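Local coordinates for protein transcription factor TAU 138 KDA subunit (Saccharomyces cerevisiae, PDB 5AIM) that helps TFIIIC bind the intragenic boxB promoter sites of tRNA genes for RNA polymerase III transcription, and is represented here by its central extended winged-helix domain, at residues Q34-V39 / L49-V54. Numbering follows the deposited sequence. Where two conformers were deposited one is given.
Sequences QFYESV and LDKKTV
Tyr36 packs against Lys51 and Val54 where the second and third helices of the extended winged-helix domain meet. The pair is consistent with the helix-turn-helix part of a winged helix. Helix 33-43 carries the tyrosine. Val54 lies in the first turn of helix 52-63, and Lys51 is the N-cap residue just before it. The pairing is apolar, and no hydrogen bond crosses it.

CB of Tyr36 points toward the second segment. With CG beside the backbone N (chi1 -70°), the ring runs along that segment and its CD1/CE1 edge faces Val54. CD1 meets the methyl CG1 of Val54 at 3.6 Å, close to the ring plane. That methyl lies anti to the valine's backbone N, and it also approaches Val39, CG1 to CG1 at 4.3 Å, one turn further along the first helix. Val39 and Tyr36 are both buried.

Lys51 uses its aliphatic chain. Its CD comes to 3.7 Å from CD2 of Tyr36, at a slant to the ring, while CG and CE lie near CB of Tyr36. The lysine is poorly ordered, so this flank is less certain. An alanine at Tyr36 would probably leave Val54 CG1 and the lysine methylenes without the ring they pack on and open a gap between the helices.

Asp50, though poorly ordered, forms an Asx motif at the start of helix 52-63. OD1 accepts the backbone N of Thr53 at 2.9 Å from above the carboxylate plane. OD2 takes Thr53 OG1 at 2.7 Å on its syn side, tilted 33° out of that plane.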
# COMPACT_ATOMS: atom_id res chain seq x y z
N GLN A 34 -8.34 -6.47 0.68
CA GLN A 34 -7.49 -7.24 1.58
C GLN A 34 -6.35 -6.37 2.15
O GLN A 34 -6.05 -6.41 3.38
CB GLN A 34 -6.92 -8.45 0.84
CG GLN A 34 -6.01 -9.33 1.68
CD GLN A 34 -5.50 -10.54 0.92
OE1 GLN A 34 -6.04 -10.89 -0.14
NE2 GLN A 34 -4.47 -11.19 1.44
N PHE A 35 -5.73 -5.58 1.28
CA PHE A 35 -4.63 -4.73 1.72
C PHE A 35 -5.12 -3.65 2.69
O PHE A 35 -4.53 -3.45 3.77
CB PHE A 35 -3.91 -4.08 0.54
CG PHE A 35 -2.81 -3.16 0.98
CD1 PHE A 35 -1.64 -3.68 1.49
CD2 PHE A 35 -2.95 -1.78 0.91
CE1 PHE A 35 -0.63 -2.86 1.93
CE2 PHE A 35 -1.93 -0.95 1.35
CZ PHE A 35 -0.77 -1.50 1.85
N TYR A 36 -6.18 -2.95 2.31
CA TYR A 36 -6.71 -1.91 3.18
C TYR A 36 -7.15 -2.46 4.53
O TYR A 36 -6.95 -1.83 5.57
CB TYR A 36 -7.85 -1.16 2.49
CG TYR A 36 -7.39 -0.31 1.33
CD1 TYR A 36 -6.70 0.88 1.56
CD2 TYR A 36 -7.64 -0.67 0.01
CE1 TYR A 36 -6.28 1.67 0.52
CE2 TYR A 36 -7.22 0.13 -1.04
CZ TYR A 36 -6.54 1.29 -0.78
OH TYR A 36 -6.12 2.09 -1.81
N GLU A 37 -7.72 -3.66 4.51
CA GLU A 37 -8.14 -4.30 5.75
C GLU A 37 -6.92 -4.59 6.62
O GLU A 37 -6.96 -4.39 7.84
CB GLU A 37 -8.91 -5.60 5.45
CG GLU A 37 -9.56 -6.21 6.68
CD GLU A 37 -10.61 -5.31 7.30
OE1 GLU A 37 -11.34 -4.64 6.55
OE2 GLU A 37 -10.69 -5.26 8.55
N SER A 38 -5.84 -5.08 6.01
CA SER A 38 -4.60 -5.28 6.75
C SER A 38 -4.09 -3.98 7.39
O SER A 38 -3.69 -3.97 8.57
CB SER A 38 -3.49 -5.89 5.90
OG SER A 38 -3.79 -7.23 5.55
N VAL A 39 -4.08 -2.88 6.63
CA VAL A 39 -3.66 -1.60 7.22
C VAL A 39 -4.58 -1.20 8.38
O VAL A 39 -4.10 -0.77 9.44
CB VAL A 39 -3.60 -0.47 6.17
CG1 VAL A 39 -3.28 0.88 6.83
CG2 VAL A 39 -2.56 -0.79 5.12
N LEU A 49 -14.59 1.49 6.08
CA LEU A 49 -15.73 2.20 5.50
C LEU A 49 -15.26 3.45 4.76
O LEU A 49 -15.95 3.96 3.89
CB LEU A 49 -16.74 2.56 6.59
CG LEU A 49 -18.13 3.02 6.15
CD1 LEU A 49 -18.92 1.86 5.55
CD2 LEU A 49 -18.89 3.64 7.32
N ASP A 50 -14.06 3.93 5.12
CA ASP A 50 -13.48 5.11 4.50
C ASP A 50 -12.65 4.73 3.26
O ASP A 50 -13.12 4.86 2.13
CB ASP A 50 -12.62 5.86 5.53
CG ASP A 50 -12.09 7.19 5.03
OD1 ASP A 50 -11.73 7.30 3.83
OD2 ASP A 50 -12.02 8.14 5.83
N LYS A 51 -11.41 4.28 3.49
CA LYS A 51 -10.49 3.84 2.43
C LYS A 51 -9.95 4.95 1.52
O LYS A 51 -8.79 4.86 1.09
CB LYS A 51 -11.10 2.72 1.58
CG LYS A 51 -10.94 1.35 2.19
CD LYS A 51 -11.02 0.28 1.12
CE LYS A 51 -11.81 -0.93 1.58
NZ LYS A 51 -12.09 -1.86 0.46
N LYS A 52 -10.76 5.95 1.21
CA LYS A 52 -10.29 7.13 0.48
C LYS A 52 -9.08 7.73 1.19
O LYS A 52 -8.06 8.08 0.57
CB LYS A 52 -11.39 8.19 0.41
CG LYS A 52 -12.22 8.17 -0.86
CD LYS A 52 -13.65 8.61 -0.59
CE LYS A 52 -14.53 8.56 -1.83
NZ LYS A 52 -14.28 9.69 -2.75
N THR A 53 -9.21 7.82 2.51
CA THR A 53 -8.18 8.42 3.35
C THR A 53 -6.86 7.65 3.25
O THR A 53 -5.81 8.24 3.01
CB THR A 53 -8.65 8.52 4.82
OG1 THR A 53 -9.83 9.34 4.89
CG2 THR A 53 -7.57 9.15 5.69
N VAL A 54 -6.90 6.33 3.40
CA VAL A 54 -5.69 5.52 3.28
C VAL A 54 -5.14 5.52 1.85
O VAL A 54 -3.92 5.60 1.63
CB VAL A 54 -5.92 4.08 3.78
CG1 VAL A 54 -4.69 3.20 3.53
CG2 VAL A 54 -6.25 4.10 5.27